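Local coordinates for protein adenylate kinase (Desulfovibrio gigas, PDB 2XB4) that probably catalyses the reversible transfer of a phosphate group between ATP and AMP to give two ADP, and carries a zinc ion, at residues 124-129 and 159-164; 133-138 and 149-154. One frame throughout, in Å; residues are numbered along the deposited sequence.

Contact 1 of 2, residues 124-129 and 159-164; sequences MGRRIC and SARADD. With ZN (zinc ion), chain B; SRT (S,R meso-tartaric acid), chain C.
Met124 turns its CA-H toward the partner segment, 3.4 Å from Asp164 O, a buried carbonyl without a hydrogen-bond partner in the model. Arg126, extended from CG to NE, crosses the Asp164 side chain at about a right angle, the guanidinium and carboxylate planes 67° apart. Its NH1 lies 3.0 Å from Asp164 OD1, a salt bridge in which NH1 meets OD1 from above the carboxylate plane, 43° out of it. At another part of the guanidinium rim, Arg126 NH2 comes within 2.9 Å of tartrate O1, in a pocket shared with P-loop residues Gly10 and Lys13; Arg126 is predicted to bind ATP and Arg161 AMP. Arg161 holds Asp164 side-on: its NE gives a nearly straight 2.8 Å bond to OD2, while NH2 donates to OD1. Arg161 NH1 and NH2 also bond to Cys129 O and Lys130 O of a neighbouring subunit. The carboxylate would be expected to offset the repulsion of Arg126 NH1 and Arg161 NH2, 3.5 Å apart. A water joins Arg126 O, Arg161 N and Asp164 OD2. Arg127 bends back at chi2 (-64°), its NH1 bonding to the carbonyls of Met124 and Arg126, with Ala160 CB over one guanidinium face. Ile128 pairs with Ser159 through two backbone bonds. Cys129 points away from the partner segment, and its SG binds the zinc. The contact runs from helix 116-124, through strands 128-129 and 158-159, to the loop before helix 167-177.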
loop_
_atom_site.group_PDB
_atom_site.type_symbol
_atom_site.label_atom_id
_atom_site.label_comp_id
_atom_site.label_asym_id
_atom_site.label_seq_id
_atom_site.Cartn_x
_atom_site.Cartn_y
_atom_site.Cartn_z
ATOM N N MET A 124 -4.821 -13.519 6.493
ATOM C CA MET A 124 -4.226 -13.508 5.104
ATOM C C MET A 124 -5.330 -13.441 4.072
ATOM O O MET A 124 -5.100 -12.950 2.985
ATOM C CB MET A 124 -3.386 -14.801 4.854
ATOM C CG MET A 124 -2.205 -14.857 5.853
ATOM S SD MET A 124 -1.055 -16.129 5.404
ATOM C CE MET A 124 -0.410 -15.533 3.848
ATOM N N GLY A 125 -6.537 -13.865 4.436
ATOM C CA GLY A 125 -7.679 -13.951 3.474
ATOM C C GLY A 125 -8.386 -12.617 3.233
ATOM O O GLY A 125 -9.213 -12.465 2.284
ATOM N N ARG A 126 -8.082 -11.600 4.028
ATOM C CA ARG A 126 -8.756 -10.295 3.847
ATOM C C ARG A 126 -8.462 -9.688 2.467
ATOM O O ARG A 126 -7.287 -9.684 2.028
ATOM C CB ARG A 126 -8.228 -9.304 4.883
ATOM C CG ARG A 126 -8.510 -9.662 6.431
ATOM C CD ARG A 126 -7.613 -8.818 7.360
ATOM N NE ARG A 126 -8.006 -9.065 8.751
ATOM C CZ ARG A 126 -7.246 -8.788 9.816
ATOM N NH1 ARG A 126 -6.055 -8.212 9.632
ATOM N NH2 ARG A 126 -7.689 -9.071 11.067
ATOM N N ARG A 127 -9.464 -9.113 1.833
ATOM C CA ARG A 127 -9.309 -8.439 0.503
ATOM C C ARG A 127 -9.984 -7.101 0.659
ATOM O O ARG A 127 -11.066 -7.040 1.233
ATOM C CB ARG A 127 -9.977 -9.224 -0.632
ATOM C CG ARG A 127 -9.165 -10.592 -0.912
ATOM C CD ARG A 127 -7.701 -10.327 -1.433
ATOM N NE ARG A 127 -6.976 -11.579 -1.725
ATOM C CZ ARG A 127 -6.274 -12.307 -0.844
ATOM N NH1 ARG A 127 -6.208 -11.962 0.449
ATOM N NH2 ARG A 127 -5.697 -13.444 -1.261
ATOM N N ILE A 128 -9.297 -6.011 0.246
ATOM C CA ILE A 128 -9.854 -4.667 0.473
ATOM C C ILE A 128 -10.445 -4.183 -0.832
ATOM O O ILE A 128 -9.802 -4.265 -1.887
ATOM C CB ILE A 128 -8.732 -3.674 0.845
ATOM C CG1 ILE A 128 -7.914 -4.172 2.022
ATOM C CG2 ILE A 128 -9.340 -2.248 1.164
ATOM C CD1 ILE A 128 -8.744 -4.932 3.068
ATOM N N CYS A 129 -11.681 -3.654 -0.768
ATOM C CA CYS A 129 -12.312 -3.039 -1.910
ATOM C C CYS A 129 -11.746 -1.657 -2.236
ATOM O O CYS A 129 -11.661 -0.764 -1.362
ATOM C CB CYS A 129 -13.834 -2.943 -1.616
ATOM S SG CYS A 129 -14.824 -2.081 -2.932
ATOM N N SER A 159 -7.952 -5.894 -3.453
ATOM C CA SER A 159 -6.516 -6.153 -3.361
ATOM C C SER A 159 -6.152 -6.663 -2.010
ATOM O O SER A 159 -6.947 -6.561 -1.068
ATOM C CB SER A 159 -5.755 -4.902 -3.724
ATOM O OG SER A 159 -5.995 -3.956 -2.791
ATOM N N ALA A 160 -4.938 -7.209 -1.890
ATOM C CA ALA A 160 -4.465 -7.654 -0.603
ATOM C C ALA A 160 -3.613 -6.570 0.081
ATOM O O ALA A 160 -2.997 -5.760 -0.620
ATOM C CB ALA A 160 -3.700 -8.976 -0.761
ATOM N N ARG A 161 -3.546 -6.562 1.416
ATOM C CA ARG A 161 -2.618 -5.612 2.090
ATOM C C ARG A 161 -1.352 -6.355 2.455
ATOM O O ARG A 161 -1.421 -7.452 3.006
ATOM C CB ARG A 161 -3.226 -5.089 3.400
ATOM C CG ARG A 161 -4.627 -4.442 3.236
ATOM C CD ARG A 161 -5.081 -3.768 4.574
ATOM N NE ARG A 161 -5.158 -4.712 5.740
ATOM C CZ ARG A 161 -5.356 -4.294 7.009
ATOM N NH1 ARG A 161 -5.402 -2.953 7.286
ATOM N NH2 ARG A 161 -5.427 -5.200 8.006
ATOM N N ALA A 162 -0.203 -5.723 2.190
ATOM C CA ALA A 162 1.058 -6.396 2.433
ATOM C C ALA A 162 1.183 -6.889 3.908
ATOM O O ALA A 162 1.726 -7.968 4.144
ATOM C CB ALA A 162 2.236 -5.482 2.090
ATOM N N ASP A 163 0.755 -6.107 4.902
ATOM C CA ASP A 163 0.933 -6.532 6.314
ATOM C C ASP A 163 0.097 -7.783 6.642
ATOM O O ASP A 163 0.480 -8.573 7.534
ATOM C CB ASP A 163 0.455 -5.447 7.330
ATOM C CG ASP A 163 1.478 -4.250 7.489
ATOM O OD1 ASP A 163 2.700 -4.389 7.123
ATOM O OD2 ASP A 163 1.046 -3.159 7.982
ATOM N N ASP A 164 -1.051 -7.933 5.977
ATOM C CA ASP A 164 -1.880 -9.137 6.132
ATOM C C ASP A 164 -1.227 -10.375 5.487
ATOM O O ASP A 164 -1.573 -11.489 5.878
ATOM C CB ASP A 164 -3.231 -9.014 5.490
ATOM C CG ASP A 164 -4.173 -7.986 6.180
ATOM O OD1 ASP A 164 -4.078 -7.722 7.410
ATOM O OD2 ASP A 164 -5.051 -7.487 5.462
HETATM ZN ZN ZN B . -16.991 -2.760 -2.483
HETATM O O1 SRT C . -9.159 -9.838 13.422
HETATM O O11 SRT C . -10.171 -7.987 14.243
HETATM C C1 SRT C . -9.207 -8.786 14.114
HETATM C C2 SRT C . -8.033 -8.756 14.994
HETATM O O2 SRT C . -6.739 -8.841 14.432
HETATM C C3 SRT C . -8.242 -8.383 16.419
HETATM O O3 SRT C . -8.471 -9.788 16.704
HETATM C C4 SRT C . -7.007 -7.963 17.098
HETATM O O4 SRT C . -6.730 -6.754 17.052
HETATM O O41 SRT C . -6.334 -8.828 17.670
HETATM O O HOH W 1 -5.052 -8.484 2.877
HETATM O O HOH W 2 -8.131 -2.393 -2.912
#

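Contact 2 of 2, residues 133-138 and 149-154; sequences PNHPNN and DVCRVC. With ZN (zinc ion), chain B.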
loop_
_atom_site.group_PDB
_atom_site.type_symbol
_atom_site.label_atom_id
_atom_site.label_comp_id
_atom_site.label_asym_id
_atom_site.label_seq_id
_atom_site.Cartn_x
_atom_site.Cartn_y
_atom_site.Cartn_z
ATOM N N PRO A 133 -13.307 0.918 1.521
ATOM C CA PRO A 133 -12.533 -0.075 2.319
ATOM C C PRO A 133 -13.384 -0.691 3.460
ATOM O O PRO A 133 -12.984 -1.683 4.019
ATOM C CB PRO A 133 -11.368 0.782 2.883
ATOM C CG PRO A 133 -11.980 2.209 3.042
ATOM C CD PRO A 133 -12.891 2.308 1.766
ATOM N N ASN A 134 -14.574 -0.161 3.712
ATOM C CA ASN A 134 -15.485 -0.686 4.771
ATOM C C ASN A 134 -16.078 -2.018 4.321
ATOM O O ASN A 134 -16.503 -2.786 5.204
ATOM C CB ASN A 134 -16.725 0.212 5.068
ATOM C CG ASN A 134 -16.381 1.642 5.631
ATOM O OD1 ASN A 134 -15.269 1.896 6.116
ATOM N ND2 ASN A 134 -17.398 2.545 5.612
ATOM N N HIS A 135 -16.133 -2.298 2.998
ATOM C CA HIS A 135 -16.899 -3.507 2.459
ATOM C C HIS A 135 -16.188 -4.836 2.816
ATOM O O HIS A 135 -15.158 -5.090 2.260
ATOM C CB HIS A 135 -17.025 -3.438 0.902
ATOM C CG HIS A 135 -17.913 -2.309 0.415
ATOM N ND1 HIS A 135 -17.988 -1.946 -0.920
ATOM C CD2 HIS A 135 -18.802 -1.521 1.070
ATOM C CE1 HIS A 135 -18.832 -0.925 -1.050
ATOM N NE2 HIS A 135 -19.354 -0.665 0.137
ATOM N N PRO A 136 -16.754 -5.669 3.726
ATOM C CA PRO A 136 -15.935 -6.831 4.168
ATOM C C PRO A 136 -15.839 -7.929 3.104
ATOM O O PRO A 136 -16.869 -8.352 2.544
ATOM C CB PRO A 136 -16.671 -7.338 5.461
ATOM C CG PRO A 136 -17.478 -6.151 5.957
ATOM C CD PRO A 136 -17.945 -5.481 4.578
ATOM N N ASN A 137 -14.619 -8.370 2.796
ATOM C CA ASN A 137 -14.386 -9.484 1.850
ATOM C C ASN A 137 -13.273 -10.330 2.441
ATOM O O ASN A 137 -12.262 -9.781 2.868
ATOM C CB ASN A 137 -13.904 -9.013 0.458
ATOM C CG ASN A 137 -15.044 -8.248 -0.353
ATOM O OD1 ASN A 137 -15.232 -6.997 -0.192
ATOM N ND2 ASN A 137 -15.746 -8.943 -1.206
ATOM N N ASN A 138 -13.448 -11.650 2.420
ATOM C CA ASN A 138 -12.424 -12.491 2.973
ATOM C C ASN A 138 -12.524 -13.846 2.275
ATOM O O ASN A 138 -13.546 -14.538 2.417
ATOM C CB ASN A 138 -12.562 -12.639 4.502
ATOM C CG ASN A 138 -11.302 -13.206 5.135
ATOM O OD1 ASN A 138 -10.835 -14.334 4.742
ATOM N ND2 ASN A 138 -10.718 -12.456 6.094
ATOM N N ASP A 149 -13.290 -12.464 -8.343
ATOM C CA ASP A 149 -12.185 -11.571 -7.967
ATOM C C ASP A 149 -12.646 -10.215 -7.497
ATOM O O ASP A 149 -11.806 -9.390 -7.292
ATOM C CB ASP A 149 -11.262 -11.320 -9.158
ATOM C CG ASP A 149 -10.435 -12.527 -9.513
ATOM O OD1 ASP A 149 -9.970 -13.222 -8.585
ATOM O OD2 ASP A 149 -10.275 -12.778 -10.723
ATOM N N VAL A 150 -13.952 -9.969 -7.393
ATOM C CA VAL A 150 -14.437 -8.606 -7.040
ATOM C C VAL A 150 -15.240 -8.504 -5.771
ATOM O O VAL A 150 -15.724 -9.507 -5.196
ATOM C CB VAL A 150 -15.224 -7.888 -8.237
ATOM C CG1 VAL A 150 -14.311 -7.793 -9.459
ATOM C CG2 VAL A 150 -16.508 -8.641 -8.632
ATOM N N CYS A 151 -15.380 -7.254 -5.306
ATOM C CA CYS A 151 -16.085 -6.994 -4.041
ATOM C C CYS A 151 -17.508 -7.557 -4.053
ATOM O O CYS A 151 -18.240 -7.287 -5.004
ATOM C CB CYS A 151 -16.125 -5.458 -3.795
ATOM S SG CYS A 151 -17.019 -5.086 -2.257
ATOM N N ARG A 152 -17.908 -8.328 -3.019
ATOM C CA ARG A 152 -19.239 -8.946 -2.945
ATOM C C ARG A 152 -20.339 -7.920 -2.653
ATOM O O ARG A 152 -21.520 -8.230 -2.768
ATOM C CB ARG A 152 -19.253 -9.978 -1.809
ATOM C CG ARG A 152 -19.003 -9.269 -0.417
ATOM C CD ARG A 152 -18.887 -10.268 0.716
ATOM N NE ARG A 152 -19.932 -11.275 0.610
ATOM C CZ ARG A 152 -21.131 -11.114 1.150
ATOM N NH1 ARG A 152 -21.362 -9.948 1.817
ATOM N NH2 ARG A 152 -22.078 -12.086 1.014
ATOM N N VAL A 153 -19.964 -6.709 -2.232
ATOM C CA VAL A 153 -20.970 -5.656 -1.927
ATOM C C VAL A 153 -21.217 -4.821 -3.169
ATOM O O VAL A 153 -22.361 -4.551 -3.500
ATOM C CB VAL A 153 -20.450 -4.677 -0.810
ATOM C CG1 VAL A 153 -21.521 -3.584 -0.492
ATOM C CG2 VAL A 153 -20.120 -5.415 0.481
ATOM N N CYS A 154 -20.155 -4.373 -3.847
ATOM C CA CYS A 154 -20.346 -3.370 -4.912
ATOM C C CYS A 154 -19.694 -3.713 -6.245
ATOM O O CYS A 154 -19.873 -2.963 -7.223
ATOM C CB CYS A 154 -19.866 -1.971 -4.462
ATOM S SG CYS A 154 -17.986 -1.908 -4.430
HETATM ZN ZN ZN B . -16.991 -2.760 -2.483
HETATM O O HOH W 3 -19.677 -8.312 3.059
#
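His135 and the cysteines Cys151 and Cys154 meet at the zinc ion, with ND1 of His135 2.0 Å from the metal. SG of Cys151 binds at 2.3 Å, SG of Cys154 is the third ligand given by these segments, and Cys129 supplies the fourth to complete a site of three cysteines and one histidine. Cys154 SG approaches the imidazole at its edge, in the ring plane, whereas Cys151 SG stands oblique to it. The two cysteines reach the metal differently: Cys151 SG is anti to its backbone N (chi1 179°), while Cys154 SG lies between the backbone N and the carbonyl carbon (chi1 74°). Around this first shell, the backbone of the Cys-X-X-Cys turn folds over the sulfur, Val153 N donating to Cys151 SG at 3.4 Å and Cys154 N reaching the same atom at 3.6 Å, as in the zinc knuckles of other proteins; such bonds would spread part of the thiolate charge. Val153 also lays CG1 over the centre of the His135 ring, a CH-pi contact of 3.6 Å. NE2, the other ring nitrogen, is hydrogen-bonded to Thr15 OG1 of a neighbouring subunit, so both nitrogens are engaged. Farther out, the Asn137 and Arg152 side chains slide past each other in opposite directions. Arg152 CD lies 3.3 Å from Pro136 O, and a water links that carbonyl to Arg152 NH1. Neither segment is helix or strand; both belong to the excursion between strands 128-129 and 158-159, with Leu158 packed against Asn137 and Cys151.

Contacts 1 and 2 lie about 11 Å apart, centre to centre, on the same side of the chain's centre, and both belong to the excursion between helices 116-124 and 167-177 that forms the LID of adenylate kinases. Along the chain, 124-129 comes first, then 133-138 and 149-154, with 159-164 last, so contact 1 closes the base and contact 2 gathers the loop within it. They share the zinc through Cys129, and Asn137 O lies 3.1 Å from Arg127 N, a probable hydrogen bond. The metal and the arginine network thus probably tie the flap, which in this family closes over the phosphoryl-transfer site, into one small unit.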